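Local structure of ornithine carbamoyltransferase (Gloeobacter violaceus, 3GD5) at residues A187-F192 with Q248-Y253; G181-V186 with T209-Q214; G157-Y162 with R224-L229; Y253-A258 with E279-E284. The protein probably transfers the carbamoyl group of carbamoyl phosphate to the side-chain nitrogen of L-ornithine, giving L-citrulline in arginine biosynthesis. All coordinates share one frame; numbering follows the deposited sequence.

Interaction 1 of 4, residues A187-F192 with Q248-Y253; sequences ATPEGF and QLFEQY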
loop_
_atom_site.group_PDB
_atom_site.type_symbol
_atom_site.label_atom_id
_atom_site.label_comp_id
_atom_site.label_asym_id
_atom_site.label_seq_id
_atom_site.Cartn_x
_atom_site.Cartn_y
_atom_site.Cartn_z
ATOM N N ALA A 187 -10.192 -35.743 -15.568
ATOM C CA ALA A 187 -11.570 -35.287 -15.494
ATOM C C ALA A 187 -11.643 -33.841 -15.002
ATOM O O ALA A 187 -11.125 -33.504 -13.933
ATOM C CB ALA A 187 -12.371 -36.206 -14.562
ATOM N N THR A 188 -12.294 -32.990 -15.790
ATOM C CA THR A 188 -12.436 -31.579 -15.444
ATOM C C THR A 188 -13.785 -31.060 -15.898
ATOM O O THR A 188 -14.477 -31.706 -16.686
ATOM C CB THR A 188 -11.403 -30.706 -16.174
ATOM O OG1 THR A 188 -11.865 -30.450 -17.509
ATOM C CG2 THR A 188 -10.057 -31.399 -16.236
ATOM N N PRO A 189 -14.185 -29.885 -15.395
ATOM C CA PRO A 189 -15.475 -29.350 -15.830
ATOM C C PRO A 189 -15.295 -28.982 -17.306
ATOM O O PRO A 189 -14.167 -28.940 -17.808
ATOM C CB PRO A 189 -15.663 -28.124 -14.936
ATOM C CG PRO A 189 -14.951 -28.517 -13.683
ATOM C CD PRO A 189 -13.686 -29.156 -14.217
ATOM N N GLU A 190 -16.402 -28.713 -17.987
ATOM C CA GLU A 190 -16.394 -28.381 -19.407
ATOM C C GLU A 190 -15.409 -27.308 -19.882
ATOM O O GLU A 190 -14.652 -27.537 -20.830
ATOM C CB GLU A 190 -17.806 -27.994 -19.845
ATOM C CG GLU A 190 -17.941 -27.690 -21.317
ATOM C CD GLU A 190 -19.389 -27.537 -21.723
ATOM O OE1 GLU A 190 -20.146 -28.521 -21.572
ATOM O OE2 GLU A 190 -19.775 -26.439 -22.185
ATOM N N GLY A 191 -15.411 -26.142 -19.250
ATOM C CA GLY A 191 -14.504 -25.096 -19.699
ATOM C C GLY A 191 -13.124 -25.060 -19.060
ATOM O O GLY A 191 -12.353 -24.122 -19.279
ATOM N N PHE A 192 -12.794 -26.078 -18.278
ATOM C CA PHE A 192 -11.501 -26.101 -17.615
ATOM C C PHE A 192 -10.721 -27.346 -17.972
ATOM O O PHE A 192 -10.116 -27.969 -17.109
ATOM C CB PHE A 192 -11.684 -26.023 -16.094
ATOM C CG PHE A 192 -12.425 -24.795 -15.632
ATOM C CD1 PHE A 192 -13.779 -24.638 -15.913
ATOM C CD2 PHE A 192 -11.760 -23.784 -14.944
ATOM C CE1 PHE A 192 -14.466 -23.492 -15.521
ATOM C CE2 PHE A 192 -12.434 -22.630 -14.544
ATOM C CZ PHE A 192 -13.795 -22.483 -14.835
ATOM N N GLN A 248 -20.350 -24.606 -7.608
ATOM C CA GLN A 248 -21.288 -25.316 -8.475
ATOM C C GLN A 248 -20.658 -25.508 -9.848
ATOM O O GLN A 248 -21.193 -25.040 -10.849
ATOM C CB GLN A 248 -22.586 -24.512 -8.626
ATOM C CG GLN A 248 -23.396 -24.343 -7.346
ATOM C CD GLN A 248 -24.072 -25.627 -6.904
ATOM O OE1 GLN A 248 -24.905 -26.182 -7.623
ATOM N NE2 GLN A 248 -23.717 -26.105 -5.716
ATOM N N LEU A 249 -19.524 -26.199 -9.891
ATOM C CA LEU A 249 -18.815 -26.430 -11.143
ATOM C C LEU A 249 -17.635 -27.364 -10.911
ATOM O O LEU A 249 -17.360 -28.252 -11.719
ATOM C CB LEU A 249 -18.318 -25.098 -11.706
ATOM C CG LEU A 249 -17.570 -25.087 -13.039
ATOM C CD1 LEU A 249 -18.366 -25.836 -14.100
ATOM C CD2 LEU A 249 -17.341 -23.643 -13.461
ATOM N N PHE A 250 -16.943 -27.150 -9.797
ATOM C CA PHE A 250 -15.794 -27.959 -9.413
ATOM C C PHE A 250 -16.195 -28.911 -8.292
ATOM O O PHE A 250 -15.514 -29.899 -8.021
ATOM C CB PHE A 250 -14.666 -27.052 -8.929
ATOM C CG PHE A 250 -13.727 -26.620 -10.010
ATOM C CD1 PHE A 250 -12.768 -27.498 -10.503
ATOM C CD2 PHE A 250 -13.791 -25.334 -10.530
ATOM C CE1 PHE A 250 -11.884 -27.102 -11.500
ATOM C CE2 PHE A 250 -12.911 -24.927 -11.530
ATOM C CZ PHE A 250 -11.954 -25.811 -12.015
ATOM N N GLU A 251 -17.314 -28.590 -7.656
ATOM C CA GLU A 251 -17.864 -29.350 -6.540
ATOM C C GLU A 251 -17.794 -30.875 -6.668
ATOM O O GLU A 251 -17.325 -31.554 -5.758
ATOM C CB GLU A 251 -19.317 -28.921 -6.328
ATOM C CG GLU A 251 -19.879 -29.214 -4.954
ATOM C CD GLU A 251 -21.298 -28.697 -4.804
ATOM O OE1 GLU A 251 -21.847 -28.784 -3.683
ATOM O OE2 GLU A 251 -21.861 -28.206 -5.809
ATOM N N GLN A 252 -18.264 -31.404 -7.796
ATOM C CA GLN A 252 -18.285 -32.849 -8.037
ATOM C C GLN A 252 -16.902 -33.457 -8.276
ATOM O O GLN A 252 -16.756 -34.681 -8.340
ATOM C CB GLN A 252 -19.177 -33.167 -9.243
ATOM C CG GLN A 252 -20.414 -32.287 -9.367
ATOM C CD GLN A 252 -20.157 -30.998 -10.148
ATOM O OE1 GLN A 252 -19.192 -30.268 -9.887
ATOM N NE2 GLN A 252 -21.031 -30.712 -11.110
ATOM N N TYR A 253 -15.895 -32.600 -8.411
ATOM C CA TYR A 253 -14.529 -33.040 -8.668
ATOM C C TYR A 253 -13.699 -33.069 -7.394
ATOM O O TYR A 253 -12.569 -32.570 -7.347
ATOM C CB TYR A 253 -13.896 -32.113 -9.700
ATOM C CG TYR A 253 -14.613 -32.162 -11.025
ATOM C CD1 TYR A 253 -14.214 -33.055 -12.020
ATOM C CD2 TYR A 253 -15.722 -31.352 -11.268
ATOM C CE1 TYR A 253 -14.900 -33.143 -13.222
ATOM C CE2 TYR A 253 -16.416 -31.435 -12.467
ATOM C CZ TYR A 253 -16.000 -32.335 -13.439
ATOM O OH TYR A 253 -16.699 -32.448 -14.619
#

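Interaction 2 of 4, residues G181-V186 with T209-Q214; sequences GMSIAV and TGAEVQ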
loop_
_atom_site.group_PDB
_atom_site.type_symbol
_atom_site.label_atom_id
_atom_site.label_comp_id
_atom_site.label_asym_id
_atom_site.label_seq_id
_atom_site.Cartn_x
_atom_site.Cartn_y
_atom_site.Cartn_z
ATOM N N GLY A 181 4.610 -44.924 -19.549
ATOM C CA GLY A 181 3.677 -45.990 -19.859
ATOM C C GLY A 181 2.530 -46.094 -18.878
ATOM O O GLY A 181 1.874 -47.133 -18.792
ATOM N N MET A 182 2.287 -45.025 -18.130
ATOM C CA MET A 182 1.201 -45.019 -17.162
ATOM C C MET A 182 -0.016 -44.394 -17.826
ATOM O O MET A 182 0.078 -43.314 -18.417
ATOM C CB MET A 182 1.597 -44.211 -15.920
ATOM C CG MET A 182 0.571 -44.242 -14.792
ATOM S SD MET A 182 1.015 -43.218 -13.343
ATOM C CE MET A 182 2.400 -44.053 -12.750
ATOM N N SER A 183 -1.151 -45.083 -17.747
ATOM C CA SER A 183 -2.382 -44.572 -18.329
ATOM C C SER A 183 -2.907 -43.431 -17.469
ATOM O O SER A 183 -2.804 -43.465 -16.242
ATOM C CB SER A 183 -3.438 -45.679 -18.419
ATOM O OG SER A 183 -3.097 -46.632 -19.415
ATOM N N ILE A 184 -3.464 -42.413 -18.112
ATOM C CA ILE A 184 -3.997 -41.281 -17.372
ATOM C C ILE A 184 -5.344 -40.806 -17.888
ATOM O O ILE A 184 -5.561 -40.659 -19.090
ATOM C CB ILE A 184 -3.020 -40.073 -17.377
ATOM C CG1 ILE A 184 -3.678 -38.881 -16.662
ATOM C CG2 ILE A 184 -2.616 -39.721 -18.811
ATOM C CD1 ILE A 184 -2.780 -37.679 -16.477
ATOM N N ALA A 185 -6.250 -40.573 -16.951
ATOM C CA ALA A 185 -7.582 -40.089 -17.257
ATOM C C ALA A 185 -7.723 -38.765 -16.503
ATOM O O ALA A 185 -7.580 -38.718 -15.277
ATOM C CB ALA A 185 -8.621 -41.092 -16.774
ATOM N N VAL A 186 -7.982 -37.688 -17.237
ATOM C CA VAL A 186 -8.127 -36.380 -16.626
ATOM C C VAL A 186 -9.559 -35.897 -16.725
ATOM O O VAL A 186 -10.076 -35.668 -17.819
ATOM C CB VAL A 186 -7.190 -35.349 -17.291
ATOM C CG1 VAL A 186 -7.356 -35.404 -18.798
ATOM C CG2 VAL A 186 -7.502 -33.947 -16.778
ATOM N N THR A 209 4.210 -45.876 -26.001
ATOM C CA THR A 209 4.461 -46.474 -24.696
ATOM C C THR A 209 3.363 -47.455 -24.318
ATOM O O THR A 209 3.495 -48.206 -23.355
ATOM C CB THR A 209 4.575 -45.396 -23.601
ATOM O OG1 THR A 209 3.353 -44.650 -23.533
ATOM C CG2 THR A 209 5.732 -44.453 -23.905
ATOM N N GLY A 210 2.275 -47.434 -25.083
ATOM C CA GLY A 210 1.170 -48.341 -24.826
ATOM C C GLY A 210 0.238 -47.922 -23.703
ATOM O O GLY A 210 -0.511 -48.748 -23.173
ATOM N N ALA A 211 0.286 -46.647 -23.329
ATOM C CA ALA A 211 -0.577 -46.135 -22.269
ATOM C C ALA A 211 -1.741 -45.438 -22.946
ATOM O O ALA A 211 -1.635 -45.049 -24.105
ATOM C CB ALA A 211 0.189 -45.146 -21.394
ATOM N N GLU A 212 -2.857 -45.289 -22.246
ATOM C CA GLU A 212 -3.988 -44.607 -22.853
ATOM C C GLU A 212 -4.233 -43.277 -22.149
ATOM O O GLU A 212 -4.074 -43.165 -20.934
ATOM C CB GLU A 212 -5.248 -45.482 -22.816
ATOM C CG GLU A 212 -5.918 -45.603 -21.467
ATOM C CD GLU A 212 -7.282 -46.269 -21.559
ATOM O OE1 GLU A 212 -8.060 -45.914 -22.476
ATOM O OE2 GLU A 212 -7.580 -47.137 -20.709
ATOM N N VAL A 213 -4.607 -42.273 -22.932
ATOM C CA VAL A 213 -4.868 -40.933 -22.428
ATOM C C VAL A 213 -6.325 -40.558 -22.651
ATOM O O VAL A 213 -6.842 -40.681 -23.760
ATOM C CB VAL A 213 -3.977 -39.894 -23.146
ATOM C CG1 VAL A 213 -4.385 -38.480 -22.743
ATOM C CG2 VAL A 213 -2.516 -40.151 -22.814
ATOM N N GLN A 214 -6.979 -40.083 -21.597
ATOM C CA GLN A 214 -8.380 -39.705 -21.688
ATOM C C GLN A 214 -8.727 -38.386 -21.011
ATOM O O GLN A 214 -8.389 -38.163 -19.846
ATOM C CB GLN A 214 -9.250 -40.795 -21.071
ATOM C CG GLN A 214 -9.207 -42.121 -21.785
ATOM C CD GLN A 214 -9.881 -43.201 -20.974
ATOM O OE1 GLN A 214 -9.322 -43.692 -19.987
ATOM N NE2 GLN A 214 -11.099 -43.569 -21.372
#

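Interaction 3 of 4, residues G157-Y162 with R224-L229; sequences GLKLAY and RGAHIL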
loop_
_atom_site.group_PDB
_atom_site.type_symbol
_atom_site.label_atom_id
_atom_site.label_comp_id
_atom_site.label_asym_id
_atom_site.label_seq_id
_atom_site.Cartn_x
_atom_site.Cartn_y
_atom_site.Cartn_z
ATOM N N GLY A 157 1.734 -49.638 -16.999
ATOM C CA GLY A 157 0.582 -50.477 -16.712
ATOM C C GLY A 157 -0.368 -49.823 -15.730
ATOM O O GLY A 157 -1.581 -50.010 -15.803
ATOM N N LEU A 158 0.190 -49.048 -14.806
ATOM C CA LEU A 158 -0.598 -48.344 -13.802
ATOM C C LEU A 158 -1.528 -47.314 -14.439
ATOM O O LEU A 158 -1.340 -46.916 -15.591
ATOM C CB LEU A 158 0.338 -47.638 -12.820
ATOM C CG LEU A 158 0.578 -48.257 -11.442
ATOM C CD1 LEU A 158 0.700 -49.768 -11.540
ATOM C CD2 LEU A 158 1.837 -47.638 -10.843
ATOM N N LYS A 159 -2.544 -46.900 -13.689
ATOM C CA LYS A 159 -3.473 -45.894 -14.170
ATOM C C LYS A 159 -3.588 -44.749 -13.152
ATOM O O LYS A 159 -3.811 -44.975 -11.955
ATOM C CB LYS A 159 -4.857 -46.495 -14.427
ATOM C CG LYS A 159 -5.835 -45.485 -15.027
ATOM C CD LYS A 159 -7.287 -45.912 -14.868
ATOM C CE LYS A 159 -8.228 -44.911 -15.525
ATOM N NZ LYS A 159 -9.673 -45.252 -15.353
ATOM N N LEU A 160 -3.429 -43.525 -13.650
ATOM C CA LEU A 160 -3.509 -42.300 -12.842
ATOM C C LEU A 160 -4.765 -41.525 -13.260
ATOM O O LEU A 160 -5.008 -41.294 -14.448
ATOM C CB LEU A 160 -2.248 -41.448 -13.087
ATOM C CG LEU A 160 -1.926 -40.060 -12.493
ATOM C CD1 LEU A 160 -3.122 -39.141 -12.628
ATOM C CD2 LEU A 160 -1.500 -40.178 -11.043
ATOM N N ALA A 161 -5.579 -41.144 -12.285
ATOM C CA ALA A 161 -6.782 -40.372 -12.563
ATOM C C ALA A 161 -6.652 -39.010 -11.887
ATOM O O ALA A 161 -6.429 -38.925 -10.680
ATOM C CB ALA A 161 -8.008 -41.093 -12.044
ATOM N N TYR A 162 -6.774 -37.950 -12.677
ATOM C CA TYR A 162 -6.682 -36.588 -12.160
ATOM C C TYR A 162 -8.058 -35.948 -12.224
ATOM O O TYR A 162 -8.743 -36.032 -13.242
ATOM C CB TYR A 162 -5.700 -35.761 -12.992
ATOM C CG TYR A 162 -5.651 -34.302 -12.594
ATOM C CD1 TYR A 162 -4.677 -33.829 -11.718
ATOM C CD2 TYR A 162 -6.592 -33.398 -13.083
ATOM C CE1 TYR A 162 -4.639 -32.487 -11.337
ATOM C CE2 TYR A 162 -6.565 -32.055 -12.710
ATOM C CZ TYR A 162 -5.585 -31.605 -11.841
ATOM O OH TYR A 162 -5.538 -30.272 -11.507
ATOM N N ARG A 224 -12.421 -44.979 -11.918
ATOM C CA ARG A 224 -12.626 -46.420 -11.939
ATOM C C ARG A 224 -11.354 -47.155 -12.356
ATOM O O ARG A 224 -10.805 -46.914 -13.437
ATOM C CB ARG A 224 -13.787 -46.793 -12.867
ATOM C CG ARG A 224 -14.266 -48.234 -12.670
ATOM C CD ARG A 224 -15.682 -48.491 -13.203
ATOM N NE ARG A 224 -15.759 -48.543 -14.663
ATOM C CZ ARG A 224 -15.826 -47.477 -15.458
ATOM N NH1 ARG A 224 -15.828 -46.253 -14.940
ATOM N NH2 ARG A 224 -15.900 -47.638 -16.775
ATOM N N GLY A 225 -10.877 -48.033 -11.475
ATOM C CA GLY A 225 -9.679 -48.801 -11.761
ATOM C C GLY A 225 -8.354 -48.064 -11.639
ATOM O O GLY A 225 -7.309 -48.596 -12.022
ATOM N N ALA A 226 -8.375 -46.845 -11.110
ATOM C CA ALA A 226 -7.140 -46.079 -10.968
ATOM C C ALA A 226 -6.374 -46.514 -9.729
ATOM O O ALA A 226 -6.972 -46.869 -8.716
ATOM C CB ALA A 226 -7.457 -44.589 -10.891
ATOM N N HIS A 227 -5.047 -46.495 -9.816
ATOM C CA HIS A 227 -4.194 -46.869 -8.686
ATOM C C HIS A 227 -3.796 -45.591 -7.960
ATOM O O HIS A 227 -3.263 -45.626 -6.852
ATOM C CB HIS A 227 -2.928 -47.559 -9.186
ATOM C CG HIS A 227 -3.192 -48.702 -10.109
ATOM N ND1 HIS A 227 -3.447 -49.980 -9.660
ATOM C CD2 HIS A 227 -3.269 -48.754 -11.460
ATOM C CE1 HIS A 227 -3.670 -50.770 -10.695
ATOM N NE2 HIS A 227 -3.569 -50.051 -11.798
ATOM N N ILE A 228 -4.065 -44.459 -8.605
ATOM C CA ILE A 228 -3.709 -43.162 -8.059
ATOM C C ILE A 228 -4.754 -42.107 -8.395
ATOM O O ILE A 228 -5.069 -41.886 -9.561
ATOM C CB ILE A 228 -2.346 -42.679 -8.641
ATOM C CG1 ILE A 228 -1.273 -43.743 -8.428
ATOM C CG2 ILE A 228 -1.913 -41.366 -7.988
ATOM C CD1 ILE A 228 -0.554 -44.127 -9.719
ATOM N N LEU A 229 -5.308 -41.473 -7.369
ATOM C CA LEU A 229 -6.257 -40.383 -7.580
ATOM C C LEU A 229 -5.458 -39.105 -7.275
ATOM O O LEU A 229 -4.866 -38.969 -6.207
ATOM C CB LEU A 229 -7.461 -40.514 -6.648
ATOM C CG LEU A 229 -8.365 -41.716 -6.936
ATOM C CD1 LEU A 229 -9.549 -41.691 -5.988
ATOM C CD2 LEU A 229 -8.847 -41.676 -8.387
#

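Interaction 4 of 4, residues Y253-A258 with E279-E284; sequences YQINAA and EEITDE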
loop_
_atom_site.group_PDB
_atom_site.type_symbol
_atom_site.label_atom_id
_atom_site.label_comp_id
_atom_site.label_asym_id
_atom_site.label_seq_id
_atom_site.Cartn_x
_atom_site.Cartn_y
_atom_site.Cartn_z
ATOM N N TYR A 253 -15.895 -32.600 -8.411
ATOM C CA TYR A 253 -14.529 -33.040 -8.668
ATOM C C TYR A 253 -13.699 -33.069 -7.394
ATOM O O TYR A 253 -12.569 -32.570 -7.347
ATOM C CB TYR A 253 -13.896 -32.113 -9.700
ATOM C CG TYR A 253 -14.613 -32.162 -11.025
ATOM C CD1 TYR A 253 -14.214 -33.055 -12.020
ATOM C CD2 TYR A 253 -15.722 -31.352 -11.268
ATOM C CE1 TYR A 253 -14.900 -33.143 -13.222
ATOM C CE2 TYR A 253 -16.416 -31.435 -12.467
ATOM C CZ TYR A 253 -16.000 -32.335 -13.439
ATOM O OH TYR A 253 -16.699 -32.448 -14.619
ATOM N N GLN A 254 -14.270 -33.659 -6.357
ATOM C CA GLN A 254 -13.602 -33.758 -5.076
ATOM C C GLN A 254 -13.186 -35.197 -4.845
ATOM O O GLN A 254 -13.952 -36.119 -5.126
ATOM C CB GLN A 254 -14.561 -33.335 -3.968
ATOM C CG GLN A 254 -13.973 -33.368 -2.573
ATOM C CD GLN A 254 -15.037 -33.189 -1.511
ATOM O OE1 GLN A 254 -15.797 -34.115 -1.224
ATOM N NE2 GLN A 254 -15.110 -31.992 -0.933
ATOM N N ILE A 255 -11.972 -35.412 -4.363
ATOM C CA ILE A 255 -11.586 -36.779 -4.078
ATOM C C ILE A 255 -12.036 -36.995 -2.635
ATOM O O ILE A 255 -11.585 -36.315 -1.703
ATOM C CB ILE A 255 -10.055 -37.024 -4.299
ATOM C CG1 ILE A 255 -9.432 -37.716 -3.093
ATOM C CG2 ILE A 255 -9.370 -35.746 -4.668
ATOM C CD1 ILE A 255 -9.805 -39.171 -2.987
ATOM N N ASN A 256 -12.993 -37.907 -2.485
ATOM C CA ASN A 256 -13.570 -38.251 -1.190
ATOM C C ASN A 256 -13.739 -39.759 -1.111
ATOM O O ASN A 256 -13.395 -40.475 -2.049
ATOM C CB ASN A 256 -14.936 -37.585 -1.030
ATOM C CG ASN A 256 -15.822 -37.797 -2.242
ATOM O OD1 ASN A 256 -15.860 -38.892 -2.807
ATOM N ND2 ASN A 256 -16.541 -36.752 -2.647
ATOM N N ALA A 257 -14.280 -40.232 0.008
ATOM C CA ALA A 257 -14.493 -41.657 0.218
ATOM C C ALA A 257 -15.173 -42.324 -0.975
ATOM O O ALA A 257 -14.738 -43.379 -1.436
ATOM C CB ALA A 257 -15.321 -41.872 1.477
ATOM N N ALA A 258 -16.237 -41.705 -1.475
ATOM C CA ALA A 258 -16.975 -42.256 -2.605
ATOM C C ALA A 258 -16.093 -42.459 -3.837
ATOM O O ALA A 258 -16.057 -43.552 -4.410
ATOM C CB ALA A 258 -18.153 -41.350 -2.946
ATOM N N GLU A 279 -12.970 -28.844 -0.360
ATOM C CA GLU A 279 -13.171 -28.449 -1.760
ATOM C C GLU A 279 -12.726 -29.577 -2.666
ATOM O O GLU A 279 -13.522 -30.456 -3.001
ATOM C CB GLU A 279 -12.392 -27.172 -2.131
ATOM C CG GLU A 279 -12.762 -25.942 -1.307
ATOM C CD GLU A 279 -12.499 -24.622 -2.031
ATOM O OE1 GLU A 279 -11.410 -24.449 -2.621
ATOM O OE2 GLU A 279 -13.388 -23.745 -2.004
ATOM N N GLU A 280 -11.450 -29.568 -3.048
ATOM C CA GLU A 280 -10.925 -30.598 -3.933
ATOM C C GLU A 280 -10.628 -31.904 -3.200
ATOM O O GLU A 280 -10.447 -32.939 -3.837
ATOM C CB GLU A 280 -9.669 -30.104 -4.656
ATOM C CG GLU A 280 -8.411 -30.062 -3.795
ATOM C CD GLU A 280 -8.313 -28.816 -2.921
ATOM O OE1 GLU A 280 -9.182 -27.923 -3.018
ATOM O OE2 GLU A 280 -7.349 -28.730 -2.140
ATOM N N ILE A 281 -10.559 -31.853 -1.870
ATOM C CA ILE A 281 -10.326 -33.050 -1.060
ATOM C C ILE A 281 -10.913 -32.903 0.332
ATOM O O ILE A 281 -11.113 -31.797 0.818
ATOM C CB ILE A 281 -8.831 -33.389 -0.882
ATOM C CG1 ILE A 281 -7.991 -32.127 -1.016
ATOM C CG2 ILE A 281 -8.424 -34.483 -1.832
ATOM C CD1 ILE A 281 -8.190 -31.156 0.121
ATOM N N THR A 282 -11.182 -34.032 0.974
ATOM C CA THR A 282 -11.737 -34.006 2.318
ATOM C C THR A 282 -10.610 -34.243 3.311
ATOM O O THR A 282 -9.595 -34.865 2.986
ATOM C CB THR A 282 -12.827 -35.099 2.512
ATOM O OG1 THR A 282 -12.243 -36.398 2.368
ATOM C CG2 THR A 282 -13.925 -34.945 1.479
ATOM N N ASP A 283 -10.779 -33.724 4.519
ATOM C CA ASP A 283 -9.775 -33.902 5.546
ATOM C C ASP A 283 -9.566 -35.397 5.756
ATOM O O ASP A 283 -8.436 -35.870 5.898
ATOM C CB ASP A 283 -10.243 -33.259 6.849
ATOM C CG ASP A 283 -9.203 -33.368 7.956
ATOM O OD1 ASP A 283 -8.099 -32.801 7.797
ATOM O OD2 ASP A 283 -9.489 -34.027 8.980
ATOM N N GLU A 284 -10.672 -36.135 5.762
ATOM C CA GLU A 284 -10.655 -37.579 5.960
ATOM C C GLU A 284 -9.687 -38.289 5.021
ATOM O O GLU A 284 -8.852 -39.085 5.456
ATOM C CB GLU A 284 -12.061 -38.137 5.759
ATOM C CG GLU A 284 -12.187 -39.636 5.961
ATOM C CD GLU A 284 -13.605 -40.125 5.732
ATOM O OE1 GLU A 284 -14.046 -40.154 4.563
ATOM O OE2 GLU A 284 -14.283 -40.468 6.724
HETATM O O HOH W 1 -14.100 -38.360 2.291
#

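Interaction 1 of 4, residues A187-F192 with Q248-Y253
P189 is wedged between two aromatic rings of 248-253. Its CG lies over one face of F250, 4.1 Å from the ring centroid. Its CD lies over one face of Y253, 4.0 Å from that centroid. Both carbons sit near the ring normals, so both are CH-pi contacts. The same proline meets L249, with P189 CB 3.6 Å from L249 CD1. F250 in turn points its edge at the face of F192. This T-shaped pair has centroids 5.0 Å apart and planes at 71°. The other branch of L249 touches the same phenyl ring, L249 CD2 to F192 CE1 at 3.5 Å. No hydrogen bond joins the two segments, so shape and apolar burial carry the contact. Two type I turns set these groups. P189 O closes the first by accepting F192 N, and it also takes T188 OG1 at 2.8 Å. F250 O closes the second by accepting Y253 N at 2.8 Å. The Y253 hydroxyl bonds R217 O. An alanine in place of Y253 would lose the ring face that P189 rests on and the bond to R217, and would probably loosen the seat of 187-192. F250 stacks with W234, and F192 meets H245 of a neighbouring subunit. The contact fastens the loop after strand 183-187 to helix 247-250 and the turn that follows, while A187 and Y253 rest on helix 219-223.

Interaction 2 of 4, residues G181-V186 with T209-Q214
The shortest bond here runs from V186 N to Q214 O, at 2.7 Å, and it is nearly straight, 171° at the hydrogen. Q214 N gives to I184 O at 2.9 Å, and I184 N gives to E212 O at 3.0 Å. All three donors lie almost along the C=O axis of their acceptors. They form a parallel ladder, with I184 paired to V213 and A185 to Q214. The next rung is different. A regular ladder would use M182 O, but E212 N goes to S183 OG instead, at 3.1 Å and 173°. The serine reaches it because OG stands anti to its own carbonyl carbon, chi1 -71°. A211 CB fills the place beside M182 O, 3.5 Å away.

Packing follows the strand faces. I184 and V213 lie side by side and point the same way, their CG2 methyls 4.0 Å apart. I184 also packs on helix 168-180, and V213 on helix 196-209. At the start, G181 ends helix 168-180 in a Schellman motif. Its CA comes against T209 CB, and the T209 hydroxyl bonds A178 O of that helix. G210, also with positive phi, turns the chain out of helix 196-209.

The arrangement is a beta-alpha-beta crossover: strand 183-187, helix 196-209, strand 213-216. Strand 213-216 is outermost in this five-stranded parallel sheet. Its pairing rests on backbone bonds that do not depend on side-chain identity, except at S183, where a hydroxyl stands in for a carbonyl.

Interaction 3 of 4, residues G157-Y162 with R224-L229
The ammonium of K159 is the best-held polar group, gripped by two carbonyls. K159 NZ gives to R224 O at 2.8 Å, in the plane of that carbonyl, and also to A222 O. A fully extended side chain carries it there, with CG anti to the backbone N, chi1 -176°. Because A222 and R224 lie at and just past the end of helix 219-223, the positive charge is probably favoured there. The carbonyl of K159 is also shared. H227 N gives to K159 O at 2.9 Å, and I228 N adds a weak bond. One step on, A161 N meets I228 O at 2.9 Å and 176°, almost along the C=O axis.

The H227 imidazole has L158 CD1 over one face, 4.2 Å from the ring centroid, and G225 O over the opposite face. K159 N sits at its edge, 3.0 Å from H227 CD2. On one face of the sheet L160 and I228 cross obliquely. Their contact is tight, L160 CD2 to I228 CG2 at 3.3 Å. On the other face A161 CB is 3.7 Å from A226 CB and also meets L229 CD2.

These pairs align strands 159-163 and 228-231 in parallel within the Asp/Orn-binding domain. Strand 183-187 flanks 159-163 on its other side. Helix 138-152 packs on L158, L160 and I228 through I148, and helix 168-180 packs on L160 and Y162.

Interaction 4 of 4, residues Y253-A258 with E279-E284
The amide of Q254 uses both its ends nearly in its own plane. Q254 NE2 gives to E279 O at 3.0 Å, approaching from above that carbonyl's plane. Q254 OE1 accepts N256 ND2 on a lone pair at 3.1 Å, and this bond also lies in the N256 amide plane. T282 CG2 lies over one face of the Q254 amide, 3.6 Å from Q254 CD. The chain gets there extended, with CG anti to the backbone N, chi1 -179°. An alanine at Q254 would lose both amide bonds, and would probably leave E279 O and the N256 side chain less firmly placed.

Beside it, I255 N gives to E280 O at 3.0 Å. I255 and I281 point the same way, with their CG2 methyls only 3.2 Å apart. Both have chi1 away from staggered values, 130° and 26°, which fits a tight, strained fit.

N256 and T282 are the N-caps of helices 257-261 and 283-287, through bonds to L259 N and V285 N. A water joins these helix starts. It accepts from A257 N at 3.0 Å, donates to E284 OE1 at 2.9 Å, and hydrogen-bonds T282 OG1. The helix start would probably polarise this water toward the carboxylate. E280 OE2 bonds H276 N. Two N-H to carbonyl bonds and a bridging water thus join the segments, beside one tight isoleucine pair; the two caps fix the helix start on each side.

Overall arrangement
Interactions 2 and 3 are neighbouring pairings of one parallel sheet, their centres 9 Å apart. S183 O and L160 N, 2.7 Å apart, probably hydrogen-bond and link them. Interaction 1 starts at the last residue of strand 183-187. A187 N reaches Y162 O at 2.8 Å, a probable hydrogen bond to interaction 3. Interactions 1 and 4 share Y253. Interaction 4 touches interaction 3 where I255 CD1 meets L229 CD1 at 3.9 Å. The side chain of D232, inferred to bind ornithine, is about 6 Å from that of E280 in interaction 4 and about 9 Å from that of F250 in interaction 1. The side chain of Y162 in interaction 3 touches D232.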